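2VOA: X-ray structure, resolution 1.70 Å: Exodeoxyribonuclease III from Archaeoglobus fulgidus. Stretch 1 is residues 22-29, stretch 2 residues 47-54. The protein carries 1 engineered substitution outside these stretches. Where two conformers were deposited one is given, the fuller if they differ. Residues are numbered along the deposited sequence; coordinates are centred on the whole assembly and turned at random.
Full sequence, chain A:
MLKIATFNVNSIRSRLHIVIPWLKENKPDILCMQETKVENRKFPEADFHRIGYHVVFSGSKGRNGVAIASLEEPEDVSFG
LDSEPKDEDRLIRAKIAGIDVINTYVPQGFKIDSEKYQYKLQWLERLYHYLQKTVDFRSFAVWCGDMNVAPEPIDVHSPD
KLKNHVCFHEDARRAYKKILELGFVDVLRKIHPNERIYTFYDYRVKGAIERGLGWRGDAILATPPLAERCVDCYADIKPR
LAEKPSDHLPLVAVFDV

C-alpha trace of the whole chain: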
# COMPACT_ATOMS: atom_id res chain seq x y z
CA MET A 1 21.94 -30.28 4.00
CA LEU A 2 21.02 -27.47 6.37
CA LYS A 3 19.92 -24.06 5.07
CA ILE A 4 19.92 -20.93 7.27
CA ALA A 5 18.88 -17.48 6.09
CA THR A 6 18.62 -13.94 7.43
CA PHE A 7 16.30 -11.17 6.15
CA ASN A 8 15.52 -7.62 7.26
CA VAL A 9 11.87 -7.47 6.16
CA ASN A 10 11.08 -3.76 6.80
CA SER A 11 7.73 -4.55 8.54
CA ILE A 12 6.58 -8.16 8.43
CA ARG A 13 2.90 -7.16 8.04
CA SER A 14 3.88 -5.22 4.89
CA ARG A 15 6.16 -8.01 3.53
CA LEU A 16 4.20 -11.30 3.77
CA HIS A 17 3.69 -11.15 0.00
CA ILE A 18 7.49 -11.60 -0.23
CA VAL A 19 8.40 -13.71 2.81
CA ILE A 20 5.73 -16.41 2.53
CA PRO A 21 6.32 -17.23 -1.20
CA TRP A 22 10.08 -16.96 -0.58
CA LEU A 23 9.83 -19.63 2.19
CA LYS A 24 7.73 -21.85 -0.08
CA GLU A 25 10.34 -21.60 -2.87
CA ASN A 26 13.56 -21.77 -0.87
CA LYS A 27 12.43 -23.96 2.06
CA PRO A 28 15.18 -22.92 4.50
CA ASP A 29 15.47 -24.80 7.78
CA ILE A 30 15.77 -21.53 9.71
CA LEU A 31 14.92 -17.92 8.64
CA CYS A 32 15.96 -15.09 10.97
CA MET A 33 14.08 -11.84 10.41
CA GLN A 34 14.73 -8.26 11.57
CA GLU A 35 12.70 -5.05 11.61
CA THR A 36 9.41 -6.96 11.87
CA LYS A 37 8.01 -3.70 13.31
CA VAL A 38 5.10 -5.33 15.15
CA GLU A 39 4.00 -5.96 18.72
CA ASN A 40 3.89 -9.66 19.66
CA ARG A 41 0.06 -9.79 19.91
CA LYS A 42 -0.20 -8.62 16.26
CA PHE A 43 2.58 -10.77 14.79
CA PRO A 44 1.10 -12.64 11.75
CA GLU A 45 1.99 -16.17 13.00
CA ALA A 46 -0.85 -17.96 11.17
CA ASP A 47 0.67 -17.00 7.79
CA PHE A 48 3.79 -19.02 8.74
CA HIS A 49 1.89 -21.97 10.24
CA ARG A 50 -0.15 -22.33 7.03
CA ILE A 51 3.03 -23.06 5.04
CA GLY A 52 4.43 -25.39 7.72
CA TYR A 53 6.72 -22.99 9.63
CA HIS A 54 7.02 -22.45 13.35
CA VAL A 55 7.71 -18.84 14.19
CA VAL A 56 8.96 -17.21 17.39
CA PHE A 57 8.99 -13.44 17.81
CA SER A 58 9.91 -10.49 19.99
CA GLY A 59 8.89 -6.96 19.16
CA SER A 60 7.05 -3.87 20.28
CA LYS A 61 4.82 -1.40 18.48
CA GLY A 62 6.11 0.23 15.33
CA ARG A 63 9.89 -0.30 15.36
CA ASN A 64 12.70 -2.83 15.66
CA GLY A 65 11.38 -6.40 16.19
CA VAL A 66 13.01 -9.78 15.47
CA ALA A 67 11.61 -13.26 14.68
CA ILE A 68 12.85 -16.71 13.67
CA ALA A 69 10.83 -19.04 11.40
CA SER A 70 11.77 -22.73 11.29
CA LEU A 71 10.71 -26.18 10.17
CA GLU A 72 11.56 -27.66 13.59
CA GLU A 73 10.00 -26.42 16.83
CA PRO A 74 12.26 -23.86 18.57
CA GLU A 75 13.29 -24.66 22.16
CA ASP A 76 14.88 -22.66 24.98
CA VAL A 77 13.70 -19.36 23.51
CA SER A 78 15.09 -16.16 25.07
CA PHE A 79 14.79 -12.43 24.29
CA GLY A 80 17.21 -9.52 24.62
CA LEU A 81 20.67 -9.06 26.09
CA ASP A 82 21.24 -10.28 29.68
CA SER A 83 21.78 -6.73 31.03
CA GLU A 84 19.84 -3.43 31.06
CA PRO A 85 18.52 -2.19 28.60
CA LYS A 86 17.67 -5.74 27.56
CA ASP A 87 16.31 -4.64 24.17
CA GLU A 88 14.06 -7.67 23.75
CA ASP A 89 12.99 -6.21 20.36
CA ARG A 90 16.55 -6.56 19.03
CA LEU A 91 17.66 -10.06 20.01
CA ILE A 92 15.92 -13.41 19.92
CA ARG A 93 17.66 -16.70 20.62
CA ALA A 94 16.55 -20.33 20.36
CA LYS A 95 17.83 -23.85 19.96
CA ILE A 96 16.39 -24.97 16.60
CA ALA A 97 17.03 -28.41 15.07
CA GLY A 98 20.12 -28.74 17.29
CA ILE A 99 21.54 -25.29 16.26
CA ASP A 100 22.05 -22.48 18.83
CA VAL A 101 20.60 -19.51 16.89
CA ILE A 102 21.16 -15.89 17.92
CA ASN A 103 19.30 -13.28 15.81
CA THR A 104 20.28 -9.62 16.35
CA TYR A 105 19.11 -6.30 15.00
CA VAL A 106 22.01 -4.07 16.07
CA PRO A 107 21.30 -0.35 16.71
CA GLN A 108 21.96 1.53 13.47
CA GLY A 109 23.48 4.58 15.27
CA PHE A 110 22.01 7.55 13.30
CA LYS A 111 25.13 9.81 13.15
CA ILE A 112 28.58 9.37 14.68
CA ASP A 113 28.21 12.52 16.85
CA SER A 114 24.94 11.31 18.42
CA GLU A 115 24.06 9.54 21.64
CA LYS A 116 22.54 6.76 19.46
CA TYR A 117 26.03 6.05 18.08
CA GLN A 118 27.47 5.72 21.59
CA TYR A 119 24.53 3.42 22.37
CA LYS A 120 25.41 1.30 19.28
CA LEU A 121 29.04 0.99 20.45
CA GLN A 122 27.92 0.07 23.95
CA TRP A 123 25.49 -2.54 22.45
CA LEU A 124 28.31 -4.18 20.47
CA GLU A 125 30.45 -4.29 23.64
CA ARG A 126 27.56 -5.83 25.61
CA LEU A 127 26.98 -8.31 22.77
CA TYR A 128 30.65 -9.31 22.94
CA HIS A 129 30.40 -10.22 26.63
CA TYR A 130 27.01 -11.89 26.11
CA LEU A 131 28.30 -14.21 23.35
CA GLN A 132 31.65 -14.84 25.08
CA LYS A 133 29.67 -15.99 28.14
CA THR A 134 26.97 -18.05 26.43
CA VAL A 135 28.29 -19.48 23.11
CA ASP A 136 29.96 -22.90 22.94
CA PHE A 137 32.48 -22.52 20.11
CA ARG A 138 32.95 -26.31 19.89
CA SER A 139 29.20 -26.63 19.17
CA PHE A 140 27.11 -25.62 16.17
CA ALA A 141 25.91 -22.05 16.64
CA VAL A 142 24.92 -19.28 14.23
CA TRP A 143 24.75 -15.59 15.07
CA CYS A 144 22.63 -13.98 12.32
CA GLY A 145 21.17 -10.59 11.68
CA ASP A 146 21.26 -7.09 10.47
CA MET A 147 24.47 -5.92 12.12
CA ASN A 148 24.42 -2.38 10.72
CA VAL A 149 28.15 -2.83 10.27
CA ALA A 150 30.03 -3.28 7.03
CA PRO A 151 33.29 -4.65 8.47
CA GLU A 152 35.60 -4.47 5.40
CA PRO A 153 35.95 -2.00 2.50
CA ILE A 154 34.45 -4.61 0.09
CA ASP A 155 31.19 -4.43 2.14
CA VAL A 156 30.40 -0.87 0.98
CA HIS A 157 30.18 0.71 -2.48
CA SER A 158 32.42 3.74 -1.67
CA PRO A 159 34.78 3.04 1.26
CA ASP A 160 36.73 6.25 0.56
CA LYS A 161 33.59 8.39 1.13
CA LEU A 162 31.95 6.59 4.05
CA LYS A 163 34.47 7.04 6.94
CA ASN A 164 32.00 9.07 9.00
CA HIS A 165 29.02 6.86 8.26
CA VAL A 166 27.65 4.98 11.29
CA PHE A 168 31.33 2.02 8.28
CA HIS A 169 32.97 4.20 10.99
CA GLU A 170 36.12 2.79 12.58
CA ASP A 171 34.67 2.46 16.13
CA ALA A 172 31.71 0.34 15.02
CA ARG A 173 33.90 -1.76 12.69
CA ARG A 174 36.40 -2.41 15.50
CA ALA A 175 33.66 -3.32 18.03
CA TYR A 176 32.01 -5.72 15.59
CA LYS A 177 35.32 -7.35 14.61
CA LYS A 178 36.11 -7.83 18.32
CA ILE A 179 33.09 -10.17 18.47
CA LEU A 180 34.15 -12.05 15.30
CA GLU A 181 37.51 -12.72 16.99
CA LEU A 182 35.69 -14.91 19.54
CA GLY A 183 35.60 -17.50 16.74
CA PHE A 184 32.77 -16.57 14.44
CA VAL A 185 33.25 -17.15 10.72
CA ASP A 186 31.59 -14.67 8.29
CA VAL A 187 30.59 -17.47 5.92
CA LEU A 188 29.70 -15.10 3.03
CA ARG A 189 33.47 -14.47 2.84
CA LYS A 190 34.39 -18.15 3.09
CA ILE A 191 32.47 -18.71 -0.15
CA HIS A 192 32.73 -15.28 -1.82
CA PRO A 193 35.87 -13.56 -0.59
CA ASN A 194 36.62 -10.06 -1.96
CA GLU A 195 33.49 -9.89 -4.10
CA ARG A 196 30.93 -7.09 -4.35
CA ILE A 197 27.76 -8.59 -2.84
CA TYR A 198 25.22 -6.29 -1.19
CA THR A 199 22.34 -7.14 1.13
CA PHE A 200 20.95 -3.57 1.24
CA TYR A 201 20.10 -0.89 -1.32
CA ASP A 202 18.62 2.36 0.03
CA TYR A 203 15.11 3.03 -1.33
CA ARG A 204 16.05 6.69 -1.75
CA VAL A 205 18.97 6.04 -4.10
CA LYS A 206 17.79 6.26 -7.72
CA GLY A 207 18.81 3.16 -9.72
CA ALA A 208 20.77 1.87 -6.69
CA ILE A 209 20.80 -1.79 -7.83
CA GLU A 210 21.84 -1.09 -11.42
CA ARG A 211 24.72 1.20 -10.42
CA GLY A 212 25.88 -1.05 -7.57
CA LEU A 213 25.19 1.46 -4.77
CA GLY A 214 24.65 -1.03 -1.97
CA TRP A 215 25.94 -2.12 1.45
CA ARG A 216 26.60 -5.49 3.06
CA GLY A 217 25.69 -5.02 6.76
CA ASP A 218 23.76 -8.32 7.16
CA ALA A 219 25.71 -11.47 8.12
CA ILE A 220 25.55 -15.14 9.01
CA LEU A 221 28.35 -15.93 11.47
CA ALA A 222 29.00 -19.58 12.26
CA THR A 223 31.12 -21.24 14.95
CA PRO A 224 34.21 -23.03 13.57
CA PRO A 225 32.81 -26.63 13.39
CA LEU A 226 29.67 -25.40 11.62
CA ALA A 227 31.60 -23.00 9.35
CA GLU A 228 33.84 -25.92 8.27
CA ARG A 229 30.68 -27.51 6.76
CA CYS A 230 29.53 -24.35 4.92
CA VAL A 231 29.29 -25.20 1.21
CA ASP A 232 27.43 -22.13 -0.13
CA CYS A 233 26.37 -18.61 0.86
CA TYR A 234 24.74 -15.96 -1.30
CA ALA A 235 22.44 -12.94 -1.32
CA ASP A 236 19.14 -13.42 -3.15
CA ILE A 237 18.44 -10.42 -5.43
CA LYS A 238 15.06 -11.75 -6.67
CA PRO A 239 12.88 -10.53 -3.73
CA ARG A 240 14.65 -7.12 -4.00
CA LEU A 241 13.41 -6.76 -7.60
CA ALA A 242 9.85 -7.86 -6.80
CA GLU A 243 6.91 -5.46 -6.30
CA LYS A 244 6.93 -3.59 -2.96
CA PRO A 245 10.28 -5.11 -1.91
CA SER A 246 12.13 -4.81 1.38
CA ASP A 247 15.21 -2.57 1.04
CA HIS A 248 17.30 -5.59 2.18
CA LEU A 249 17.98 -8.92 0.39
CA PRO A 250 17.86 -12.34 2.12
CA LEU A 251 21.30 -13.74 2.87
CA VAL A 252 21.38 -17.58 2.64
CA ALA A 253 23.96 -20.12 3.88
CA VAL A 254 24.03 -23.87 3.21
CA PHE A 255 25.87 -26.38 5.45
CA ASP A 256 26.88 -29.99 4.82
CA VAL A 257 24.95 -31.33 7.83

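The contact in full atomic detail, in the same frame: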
# COMPACT_ATOMS: atom_id res chain seq x y z
N TRP A 22 8.64 -16.71 -0.61
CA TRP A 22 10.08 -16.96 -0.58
C TRP A 22 10.37 -18.24 0.24
O TRP A 22 11.18 -19.06 -0.18
CB TRP A 22 10.85 -15.74 -0.05
CG TRP A 22 12.33 -15.87 -0.21
CD1 TRP A 22 13.09 -15.48 -1.28
CD2 TRP A 22 13.23 -16.46 0.72
NE1 TRP A 22 14.42 -15.80 -1.08
CE2 TRP A 22 14.54 -16.38 0.16
CE3 TRP A 22 13.08 -17.03 1.99
CZ2 TRP A 22 15.68 -16.87 0.83
CZ3 TRP A 22 14.22 -17.51 2.67
CH2 TRP A 22 15.49 -17.44 2.07
N LEU A 23 9.69 -18.41 1.38
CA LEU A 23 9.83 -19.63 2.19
C LEU A 23 9.35 -20.87 1.43
O LEU A 23 9.97 -21.93 1.48
CB LEU A 23 9.10 -19.51 3.54
CG LEU A 23 9.78 -18.63 4.60
CD1 LEU A 23 8.83 -18.34 5.73
CD2 LEU A 23 11.06 -19.28 5.11
N LYS A 24 8.23 -20.74 0.73
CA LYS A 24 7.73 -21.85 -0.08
C LYS A 24 8.73 -22.29 -1.15
O LYS A 24 8.88 -23.48 -1.40
CB LYS A 24 6.36 -21.50 -0.68
CG LYS A 24 5.21 -21.82 0.26
CD LYS A 24 3.94 -22.16 -0.51
CE LYS A 24 3.14 -23.31 0.16
NZ LYS A 24 1.64 -23.21 -0.05
N GLU A 25 9.42 -21.33 -1.75
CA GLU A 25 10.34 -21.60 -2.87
C GLU A 25 11.66 -22.16 -2.37
O GLU A 25 12.16 -23.16 -2.91
CB GLU A 25 10.59 -20.33 -3.69
CG GLU A 25 11.69 -20.42 -4.78
CD GLU A 25 11.38 -21.40 -5.93
OE1 GLU A 25 10.19 -21.64 -6.24
OE2 GLU A 25 12.33 -21.92 -6.55
N ASN A 26 12.20 -21.53 -1.33
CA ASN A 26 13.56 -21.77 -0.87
C ASN A 26 13.66 -22.79 0.27
O ASN A 26 14.72 -23.41 0.47
CB ASN A 26 14.20 -20.44 -0.48
CG ASN A 26 14.50 -19.58 -1.71
OD1 ASN A 26 15.54 -19.77 -2.37
ND2 ASN A 26 13.57 -18.67 -2.05
N LYS A 27 12.57 -22.93 1.01
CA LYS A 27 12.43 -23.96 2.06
C LYS A 27 13.64 -24.03 3.01
O LYS A 27 14.18 -25.13 3.24
CB LYS A 27 12.16 -25.34 1.45
CG LYS A 27 11.07 -25.36 0.39
CD LYS A 27 10.98 -26.74 -0.29
CE LYS A 27 12.35 -27.16 -0.87
NZ LYS A 27 12.29 -28.18 -1.96
N PRO A 28 14.05 -22.88 3.57
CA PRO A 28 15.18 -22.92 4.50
C PRO A 28 14.77 -23.66 5.76
O PRO A 28 13.58 -23.67 6.12
CB PRO A 28 15.43 -21.44 4.83
CG PRO A 28 14.05 -20.77 4.64
CD PRO A 28 13.51 -21.50 3.42
N ASP A 29 15.73 -24.27 6.45
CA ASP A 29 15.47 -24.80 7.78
C ASP A 29 15.18 -23.74 8.84
O ASP A 29 14.34 -23.93 9.74
CB ASP A 29 16.64 -25.71 8.18
CG ASP A 29 16.80 -26.87 7.21
OD1 ASP A 29 17.64 -26.76 6.29
OD2 ASP A 29 16.04 -27.87 7.33
N ASP A 47 0.16 -17.01 9.17
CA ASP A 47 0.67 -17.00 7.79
C ASP A 47 1.86 -17.96 7.65
O ASP A 47 2.08 -18.54 6.58
CB ASP A 47 1.09 -15.59 7.37
CG ASP A 47 -0.07 -14.63 7.29
OD1 ASP A 47 -0.45 -14.27 6.16
OD2 ASP A 47 -0.60 -14.24 8.36
N PHE A 48 2.64 -18.10 8.72
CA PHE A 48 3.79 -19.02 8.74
C PHE A 48 3.33 -20.45 8.98
O PHE A 48 3.80 -21.37 8.32
CB PHE A 48 4.77 -18.60 9.81
CG PHE A 48 5.51 -17.35 9.46
CD1 PHE A 48 4.97 -16.10 9.77
CD2 PHE A 48 6.75 -17.42 8.84
CE1 PHE A 48 5.68 -14.92 9.46
CE2 PHE A 48 7.45 -16.26 8.50
CZ PHE A 48 6.91 -15.00 8.81
N HIS A 49 2.44 -20.64 9.95
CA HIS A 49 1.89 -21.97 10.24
C HIS A 49 1.29 -22.61 8.98
O HIS A 49 1.47 -23.81 8.74
CB HIS A 49 0.77 -21.91 11.27
CG HIS A 49 1.22 -21.52 12.64
ND1 HIS A 49 2.54 -21.37 13.00
CD2 HIS A 49 0.49 -21.30 13.77
CE1 HIS A 49 2.61 -21.02 14.27
NE2 HIS A 49 1.38 -20.97 14.76
N ARG A 50 0.57 -21.81 8.20
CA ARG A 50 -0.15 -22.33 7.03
C ARG A 50 0.78 -22.90 5.94
O ARG A 50 0.35 -23.70 5.11
CB ARG A 50 -1.15 -21.29 6.50
CG ARG A 50 -2.26 -20.96 7.53
CD ARG A 50 -3.18 -19.85 7.02
NE ARG A 50 -2.48 -18.82 6.26
CZ ARG A 50 -2.89 -17.56 6.11
NH1 ARG A 50 -4.01 -17.15 6.70
NH2 ARG A 50 -2.18 -16.72 5.38
N ILE A 51 2.04 -22.49 5.95
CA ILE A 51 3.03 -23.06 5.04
C ILE A 51 4.03 -23.97 5.77
O ILE A 51 5.09 -24.32 5.23
CB ILE A 51 3.74 -21.97 4.17
CG1 ILE A 51 4.49 -20.95 5.04
CG2 ILE A 51 2.72 -21.28 3.27
CD1 ILE A 51 5.68 -20.35 4.35
N GLY A 52 3.69 -24.36 7.00
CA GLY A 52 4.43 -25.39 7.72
C GLY A 52 5.66 -24.87 8.47
O GLY A 52 6.59 -25.64 8.75
N TYR A 53 5.64 -23.59 8.82
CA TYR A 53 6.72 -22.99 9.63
C TYR A 53 6.28 -22.62 11.04
O TYR A 53 5.25 -21.98 11.23
CB TYR A 53 7.33 -21.76 8.92
CG TYR A 53 8.35 -22.16 7.88
CD1 TYR A 53 7.95 -22.56 6.60
CD2 TYR A 53 9.71 -22.16 8.20
CE1 TYR A 53 8.90 -22.95 5.64
CE2 TYR A 53 10.68 -22.54 7.23
CZ TYR A 53 10.25 -22.93 5.97
OH TYR A 53 11.21 -23.30 5.04
N HIS A 54 7.08 -23.03 12.02
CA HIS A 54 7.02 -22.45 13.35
C HIS A 54 7.58 -21.05 13.24
O HIS A 54 8.43 -20.79 12.38
CB HIS A 54 7.86 -23.25 14.34
CG HIS A 54 7.35 -24.64 14.57
ND1 HIS A 54 7.80 -25.73 13.86
CD2 HIS A 54 6.42 -25.10 15.43
CE1 HIS A 54 7.16 -26.81 14.27
NE2 HIS A 54 6.33 -26.46 15.23

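The contact between residues 22-29 and 47-54 of this exonuclease is a small apolar packing of one helix end against a turn, fastened by a single hydrogen bond from a tyrosine hydroxyl to a backbone carbonyl. It illustrates a general principle: where a helix stops, its last apolar side chain and the loop backbone that follows can engage the same aromatic residue.

Both stretches enter the contact from helices that begin earlier in the chain. In the first, the helix runs through Asn26, and Lys27, with positive phi, breaks the helical path while its N still bonds to O of Leu23 at 2.8 Å. In the second, a type I turn from His49 to Gly52 reverses the chain; Gly52 N donates to His49 O at 2.9 Å, and the positive phi of Gly52 is one that glycine adopts readily. The backbones come nearest at Lys24 and Ile51, whose CA atoms lie 7.1 Å apart, leaving the space between to side chains.

Leu23 is the hub. Its CB meets Ile51 CD1 at 3.6 Å, its CD1 approaches Phe48 CE2 at 3.7 Å, and its CD2 sits over one face of the Tyr53 ring, 4.1 Å from the centroid, in a CH-pi contact. Beside it, the aliphatic part of an exposed lysine extends this surface: Lys24 CE lies 3.7 Å from Ile51 CG2.

Tyr53 also supplies the polar link. Its OH donates to Pro28 O at 2.6 Å, a short bond that reaches the carbonyl near the plane of the ring and so leaves the face to Leu23. The hydroxyl also lies 3.2 Å from Pro28 N, but proline nitrogen carries no hydrogen, so that approach is packing alone. One aromatic side chain thus joins apolar contact and directional bonding in a modest interface of 338 Å².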